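PDB 3MPR: putative endonuclease/exonuclease/phosphatase family protein from Bacteroides thetaiotaomicron, which probably acts as a metal-dependent nuclease of the DNase I-like endonuclease/exonuclease/phosphatase family, cutting phosphodiester bonds in nucleic acid. Local coordinates for residues 43-47 with 87-93; 200-206 with 237-241. All coordinates share one frame; numbering follows the deposited sequence.

Both contacts pair strands of the same mixed sheet, one of the two large sheets in this DNase I-like fold, but on opposite sides of its central strands 5-13 and 283-289; their centres lie about 20 Å apart. Contact 1 is mostly buried: 43-47 and 87-93 join antiparallel, and phenylalanines do much of the packing, with charged groups gathered at one end. Contact 2 lies nearer the surface, where 200-206 runs from a short helix into the outermost strand, parallel to 237-241; tyrosines, a histidine-carboxylate bond and water-linked charges carry more of it. Across the dimer the two regions meet, Asp43 of one subunit pairing with Arg240 of the other.

Contact 1: 43-47 with 87-93; sequences DFDIF and FYRTDKF
In the mixed sheet of this DNase I-like fold, the start of strand 46-50, which leads directly to Glu51, a magnesium ligand of this protein, pairs antiparallel with the end of strand 86-89, Ile46 facing Tyr88 and Phe47 facing Phe87. The second pair is hydrogen-bonded in both directions: Phe47 N reaches Phe87 O at 2.9 Å, and Phe87 N returns the bond to Phe47 O. Two residues on, Arg89 N reaches Asp45 O at 3.0 Å.

On the face that carries Phe47 and Phe87, the contact is methylene on ring more than ring on ring. Phe87 CB sits over one face of the Phe47 ring, 3.6 Å from its centroid, and Phe44 CD2 covers the opposite face. The two phenylalanine planes are only 11° apart but slid so far that they barely overlap. Phe47 CG lies between the backbone N and the carbonyl carbon (chi1 59°), which holds its ring close to the neighbouring strand. On the other face of the sheet, Ile46 CD1 rests on Tyr88 CB at 3.9 Å, and Phe127 meets the Tyr88 ring edge-to-face.

After Arg89 the chain turns back, bringing Phe93 against Asp45: Asp45 CB lies in plane at the ring's edge, 3.8 Å from Phe93 CZ. The carboxylate is shared. OD2 accepts from Thr8 N on strand 5-13, whereas Asp45 OD1 makes a long salt bridge to Lys92 NZ at 3.8 Å. Arg89 NH2 salt-bridges Asp91 OD2 at 2.6 Å, and a water donates to Asp45 OD1 and accepts from Arg89 NH1, 3.3 Å away at the edge of the guanidinium.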
loop_
_atom_site.group_PDB
_atom_site.type_symbol
_atom_site.label_atom_id
_atom_site.label_comp_id
_atom_site.label_asym_id
_atom_site.label_seq_id
_atom_site.Cartn_x
_atom_site.Cartn_y
_atom_site.Cartn_z
ATOM N N ASP A 43 1.550 0.838 7.769
ATOM C CA ASP A 43 2.343 0.323 8.877
ATOM C C ASP A 43 3.761 0.900 8.967
ATOM O O ASP A 43 4.730 0.140 9.072
ATOM C CB ASP A 43 2.433 -1.207 8.793
ATOM C CG ASP A 43 1.080 -1.885 8.935
ATOM O OD1 ASP A 43 0.267 -1.431 9.766
ATOM O OD2 ASP A 43 0.835 -2.874 8.207
ATOM N N PHE A 44 3.904 2.222 8.927
ATOM C CA PHE A 44 5.245 2.796 9.108
ATOM C C PHE A 44 5.659 2.645 10.591
ATOM O O PHE A 44 5.007 3.198 11.479
ATOM C CB PHE A 44 5.289 4.289 8.745
ATOM C CG PHE A 44 4.953 4.627 7.305
ATOM C CD1 PHE A 44 4.736 3.649 6.348
ATOM C CD2 PHE A 44 4.875 5.966 6.917
ATOM C CE1 PHE A 44 4.426 4.001 5.029
ATOM C CE2 PHE A 44 4.579 6.327 5.603
ATOM C CZ PHE A 44 4.355 5.335 4.655
ATOM N N ASP A 45 6.727 1.904 10.868
ATOM C CA ASP A 45 7.218 1.801 12.239
ATOM C C ASP A 45 7.918 3.088 12.650
ATOM O O ASP A 45 7.788 3.564 13.773
ATOM C CB ASP A 45 8.225 0.660 12.369
ATOM C CG ASP A 45 7.587 -0.708 12.201
ATOM O OD1 ASP A 45 6.362 -0.843 12.437
ATOM O OD2 ASP A 45 8.319 -1.642 11.837
ATOM N N ILE A 46 8.696 3.621 11.720
ATOM C CA ILE A 46 9.457 4.829 11.941
ATOM C C ILE A 46 9.671 5.507 10.602
ATOM O O ILE A 46 9.975 4.854 9.613
ATOM C CB ILE A 46 10.792 4.505 12.644
ATOM C CG1 ILE A 46 11.678 5.748 12.745
ATOM C CG2 ILE A 46 11.508 3.378 11.945
ATOM C CD1 ILE A 46 12.693 5.634 13.853
ATOM N N PHE A 47 9.481 6.818 10.552
ATOM C CA PHE A 47 9.630 7.510 9.279
ATOM C C PHE A 47 10.170 8.923 9.436
ATOM O O PHE A 47 9.889 9.579 10.425
ATOM C CB PHE A 47 8.318 7.499 8.464
ATOM C CG PHE A 47 7.126 8.141 9.157
ATOM C CD1 PHE A 47 6.429 7.474 10.146
ATOM C CD2 PHE A 47 6.659 9.381 8.747
ATOM C CE1 PHE A 47 5.317 8.057 10.743
ATOM C CE2 PHE A 47 5.560 9.969 9.335
ATOM C CZ PHE A 47 4.877 9.297 10.337
ATOM N N PHE A 87 9.227 10.475 13.060
ATOM C CA PHE A 87 8.110 9.914 13.810
ATOM C C PHE A 87 8.368 8.434 14.045
ATOM O O PHE A 87 8.939 7.761 13.189
ATOM C CB PHE A 87 6.787 10.070 13.026
ATOM C CG PHE A 87 6.195 11.458 13.081
ATOM C CD1 PHE A 87 6.711 12.482 12.302
ATOM C CD2 PHE A 87 5.094 11.716 13.879
ATOM C CE1 PHE A 87 6.167 13.745 12.347
ATOM C CE2 PHE A 87 4.543 12.982 13.924
ATOM C CZ PHE A 87 5.082 13.998 13.154
ATOM N N TYR A 88 7.939 7.914 15.195
ATOM C CA TYR A 88 8.144 6.500 15.485
ATOM C C TYR A 88 7.055 5.985 16.412
ATOM O O TYR A 88 6.427 6.765 17.129
ATOM C CB TYR A 88 9.526 6.265 16.097
ATOM C CG TYR A 88 9.677 6.926 17.443
ATOM C CD1 TYR A 88 9.890 8.291 17.542
ATOM C CD2 TYR A 88 9.571 6.191 18.619
ATOM C CE1 TYR A 88 10.013 8.912 18.778
ATOM C CE2 TYR A 88 9.695 6.804 19.855
ATOM C CZ TYR A 88 9.918 8.167 19.920
ATOM O OH TYR A 88 10.033 8.806 21.131
ATOM N N ARG A 89 6.809 4.676 16.378
ATOM C CA ARG A 89 5.815 4.056 17.258
ATOM C C ARG A 89 6.402 3.902 18.645
ATOM O O ARG A 89 7.413 3.227 18.811
ATOM C CB ARG A 89 5.419 2.676 16.742
ATOM C CG ARG A 89 4.535 2.722 15.522
ATOM C CD ARG A 89 3.901 1.376 15.282
ATOM N NE ARG A 89 3.067 0.960 16.407
ATOM C CZ ARG A 89 2.173 -0.020 16.329
ATOM N NH1 ARG A 89 1.999 -0.658 15.178
ATOM N NH2 ARG A 89 1.450 -0.357 17.388
ATOM N N THR A 90 5.773 4.507 19.646
ATOM C CA THR A 90 6.370 4.479 20.978
ATOM C C THR A 90 6.297 3.076 21.588
ATOM O O THR A 90 7.101 2.720 22.454
ATOM C CB THR A 90 5.747 5.518 21.936
ATOM O OG1 THR A 90 4.345 5.281 22.067
ATOM C CG2 THR A 90 5.976 6.935 21.423
ATOM N N ASP A 91 5.337 2.276 21.141
ATOM C CA ASP A 91 5.236 0.912 21.661
ATOM C C ASP A 91 6.296 -0.019 21.080
ATOM O O ASP A 91 6.468 -1.137 21.570
ATOM C CB ASP A 91 3.816 0.330 21.493
ATOM C CG ASP A 91 3.447 0.032 20.034
ATOM O OD1 ASP A 91 4.218 0.364 19.113
ATOM O OD2 ASP A 91 2.353 -0.531 19.807
ATOM N N LYS A 92 7.024 0.445 20.059
ATOM C CA LYS A 92 8.061 -0.385 19.430
ATOM C C LYS A 92 9.518 -0.012 19.734
ATOM O O LYS A 92 10.385 -0.880 19.738
ATOM C CB LYS A 92 7.867 -0.420 17.915
ATOM C CG LYS A 92 6.761 -1.359 17.464
ATOM C CD LYS A 92 6.598 -1.283 15.952
ATOM C CE LYS A 92 5.267 -1.871 15.512
ATOM N NZ LYS A 92 5.392 -3.312 15.202
ATOM N N PHE A 93 9.789 1.268 19.994
ATOM C CA PHE A 93 11.170 1.716 20.157
ATOM C C PHE A 93 11.332 2.572 21.393
ATOM O O PHE A 93 10.436 3.349 21.737
ATOM C CB PHE A 93 11.611 2.552 18.945
ATOM C CG PHE A 93 11.347 1.891 17.625
ATOM C CD1 PHE A 93 10.204 2.195 16.906
ATOM C CD2 PHE A 93 12.242 0.957 17.105
ATOM C CE1 PHE A 93 9.952 1.585 15.682
ATOM C CE2 PHE A 93 11.995 0.341 15.889
ATOM C CZ PHE A 93 10.848 0.654 15.176
HETATM O O HOH W 1 3.667 -0.204 12.384
#

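Contact 2: 200-206 with 237-241; sequences SYEKCDY and HVKRY
The Tyr241 ring takes Tyr201 over one face: CA and CD2 of Tyr201 both lie above it, and the two rings form a T-shaped (edge-to-face) pair with planes at 86° and centroids 5.3 Å apart. Seen from Tyr201, Tyr241 CE1 comes in at the ring's edge, 3.7 Å from Tyr201 CD2. The His237 ring has Lys239 CD in plane at its edge, while its NE2 donates to Asp205 OD2 at 2.6 Å. That bond meets the carboxylate on its syn side, though tilted out of both the carboxylate and the imidazole planes, which stand 49° apart.

These groups flank the place where helix 200-203 ends and the chain becomes the outermost strand, parallel to 237-243. Tyr206 N bonds to Lys239 O, and Tyr241 N comes back to Tyr206 O at 2.9 Å. Lys239 and Arg240 form a classic beta bulge opposite Glu286 on the other neighbouring strand. Beneath the helix end, Val238 CG1, anti to the backbone N (chi1 -179°), reaches Cys204 CB at 3.7 Å, and Cys204 SG touches Tyr241 CB. Replacing Tyr241 with an alanine would probably open a gap beside the helix and leave the Tyr201 edge without its aromatic face.

Arg240 runs alongside Tyr206, its CD 3.8 Å from Tyr206 CD2, and both side chains end in the dimer interface: Tyr206 OH bonds to Gln40 of the second subunit, and Arg240 bridges Glu286 of its own chain and Asp43 of that subunit. Asp205 OD2 also accepts from a water that is weakly bonded to Lys239 NZ. With His237 and this lysine close by, the carboxylate is likely to stay ionised, and its negative charge would in turn favour a protonated imidazole.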
loop_
_atom_site.group_PDB
_atom_site.type_symbol
_atom_site.label_atom_id
_atom_site.label_comp_id
_atom_site.label_asym_id
_atom_site.label_seq_id
_atom_site.Cartn_x
_atom_site.Cartn_y
_atom_site.Cartn_z
ATOM N N SER A 200 18.129 1.788 -1.130
ATOM C CA SER A 200 17.086 0.762 -1.022
ATOM C C SER A 200 16.443 0.466 -2.375
ATOM O O SER A 200 15.994 -0.643 -2.628
ATOM C CB SER A 200 15.970 1.204 -0.061
ATOM O OG SER A 200 16.419 1.314 1.283
ATOM N N TYR A 201 16.353 1.484 -3.225
ATOM C CA TYR A 201 15.797 1.278 -4.567
ATOM C C TYR A 201 16.607 0.235 -5.322
ATOM O O TYR A 201 16.054 -0.626 -6.020
ATOM C CB TYR A 201 15.773 2.586 -5.359
ATOM C CG TYR A 201 15.346 2.403 -6.797
ATOM C CD1 TYR A 201 16.287 2.152 -7.795
ATOM C CD2 TYR A 201 14.000 2.467 -7.157
ATOM C CE1 TYR A 201 15.898 1.973 -9.125
ATOM C CE2 TYR A 201 13.606 2.296 -8.488
ATOM C CZ TYR A 201 14.562 2.049 -9.457
ATOM O OH TYR A 201 14.176 1.869 -10.764
ATOM N N GLU A 202 17.926 0.312 -5.176
ATOM C CA GLU A 202 18.813 -0.577 -5.920
ATOM C C GLU A 202 18.967 -1.934 -5.247
ATOM O O GLU A 202 19.091 -2.954 -5.924
ATOM C CB GLU A 202 20.200 0.055 -6.120
ATOM C CG GLU A 202 20.194 1.364 -6.903
ATOM C CD GLU A 202 19.857 1.188 -8.385
ATOM O OE1 GLU A 202 19.845 0.042 -8.881
ATOM O OE2 GLU A 202 19.595 2.209 -9.049
ATOM N N LYS A 203 18.963 -1.960 -3.919
ATOM C CA LYS A 203 19.306 -3.200 -3.223
ATOM C C LYS A 203 18.118 -4.088 -2.825
ATOM O O LYS A 203 18.312 -5.233 -2.422
ATOM C CB LYS A 203 20.182 -2.905 -2.002
ATOM C CG LYS A 203 21.485 -2.200 -2.358
ATOM C CD LYS A 203 22.163 -2.858 -3.559
ATOM C CE LYS A 203 23.431 -2.117 -3.960
ATOM N NZ LYS A 203 24.010 -2.654 -5.231
ATOM N N CYS A 204 16.900 -3.563 -2.920
ATOM C CA CYS A 204 15.724 -4.323 -2.514
ATOM C C CYS A 204 15.621 -5.651 -3.281
ATOM O O CYS A 204 16.003 -5.725 -4.441
ATOM C CB CYS A 204 14.443 -3.499 -2.745
ATOM S SG CYS A 204 14.150 -3.017 -4.465
ATOM N N ASP A 205 15.106 -6.688 -2.621
ATOM C CA ASP A 205 14.693 -7.909 -3.320
ATOM C C ASP A 205 13.522 -7.640 -4.248
ATOM O O ASP A 205 13.506 -8.100 -5.396
ATOM C CB ASP A 205 14.276 -8.994 -2.329
ATOM C CG ASP A 205 15.430 -9.476 -1.465
ATOM O OD1 ASP A 205 16.584 -9.415 -1.923
ATOM O OD2 ASP A 205 15.172 -9.911 -0.325
ATOM N N TYR A 206 12.537 -6.909 -3.733
ATOM C CA TYR A 206 11.308 -6.630 -4.461
ATOM C C TYR A 206 11.085 -5.119 -4.642
ATOM O O TYR A 206 11.025 -4.369 -3.665
ATOM C CB TYR A 206 10.095 -7.290 -3.784
ATOM C CG TYR A 206 8.873 -7.239 -4.678
ATOM C CD1 TYR A 206 8.541 -8.315 -5.494
ATOM C CD2 TYR A 206 8.088 -6.085 -4.752
ATOM C CE1 TYR A 206 7.440 -8.253 -6.358
ATOM C CE2 TYR A 206 6.990 -6.015 -5.601
ATOM C CZ TYR A 206 6.670 -7.095 -6.398
ATOM O OH TYR A 206 5.596 -7.018 -7.253
ATOM N N HIS A 237 19.419 -6.082 5.371
ATOM C CA HIS A 237 18.897 -6.697 4.159
ATOM C C HIS A 237 17.640 -5.938 3.738
ATOM O O HIS A 237 16.713 -5.780 4.531
ATOM C CB HIS A 237 18.553 -8.160 4.373
ATOM C CG HIS A 237 18.104 -8.839 3.119
ATOM N ND1 HIS A 237 18.959 -9.091 2.067
ATOM C CD2 HIS A 237 16.885 -9.274 2.725
ATOM C CE1 HIS A 237 18.290 -9.673 1.087
ATOM N NE2 HIS A 237 17.029 -9.796 1.462
ATOM N N VAL A 238 17.616 -5.458 2.500
ATOM C CA VAL A 238 16.487 -4.661 2.036
ATOM C C VAL A 238 15.512 -5.610 1.329
ATOM O O VAL A 238 15.803 -6.109 0.245
ATOM C CB VAL A 238 16.926 -3.529 1.082
ATOM C CG1 VAL A 238 15.714 -2.713 0.636
ATOM C CG2 VAL A 238 17.960 -2.607 1.769
ATOM N N LYS A 239 14.377 -5.867 1.968
ATOM C CA LYS A 239 13.396 -6.809 1.448
ATOM C C LYS A 239 12.564 -6.183 0.330
ATOM O O LYS A 239 12.354 -6.796 -0.721
ATOM C CB LYS A 239 12.468 -7.281 2.569
ATOM C CG LYS A 239 13.187 -7.920 3.754
ATOM C CD LYS A 239 13.532 -9.381 3.488
ATOM C CE LYS A 239 12.270 -10.239 3.407
ATOM N NZ LYS A 239 12.592 -11.671 3.200
ATOM N N ARG A 240 12.092 -4.959 0.538
ATOM C CA ARG A 240 11.108 -4.421 -0.404
ATOM C C ARG A 240 11.093 -2.905 -0.400
ATOM O O ARG A 240 11.293 -2.278 0.633
ATOM C CB ARG A 240 9.714 -4.988 -0.087
ATOM C CG ARG A 240 8.621 -4.671 -1.119
ATOM C CD ARG A 240 7.478 -5.710 -1.056
ATOM N NE ARG A 240 6.788 -5.695 0.235
ATOM C CZ ARG A 240 5.750 -6.464 0.549
ATOM N NH1 ARG A 240 5.261 -7.339 -0.336
ATOM N NH2 ARG A 240 5.199 -6.366 1.760
ATOM N N TYR A 241 10.875 -2.336 -1.580
ATOM C CA TYR A 241 10.812 -0.900 -1.773
ATOM C C TYR A 241 9.494 -0.628 -2.485
ATOM O O TYR A 241 9.132 -1.330 -3.438
ATOM C CB TYR A 241 11.996 -0.456 -2.639
ATOM C CG TYR A 241 11.939 0.960 -3.202
ATOM C CD1 TYR A 241 11.138 1.259 -4.309
ATOM C CD2 TYR A 241 12.710 1.985 -2.653
ATOM C CE1 TYR A 241 11.098 2.534 -4.843
ATOM C CE2 TYR A 241 12.688 3.279 -3.191
ATOM C CZ TYR A 241 11.883 3.545 -4.281
ATOM O OH TYR A 241 11.835 4.813 -4.819
HETATM O O HOH W 2 19.674 -6.055 0.676
HETATM O O HOH W 3 12.954 -10.698 0.437
#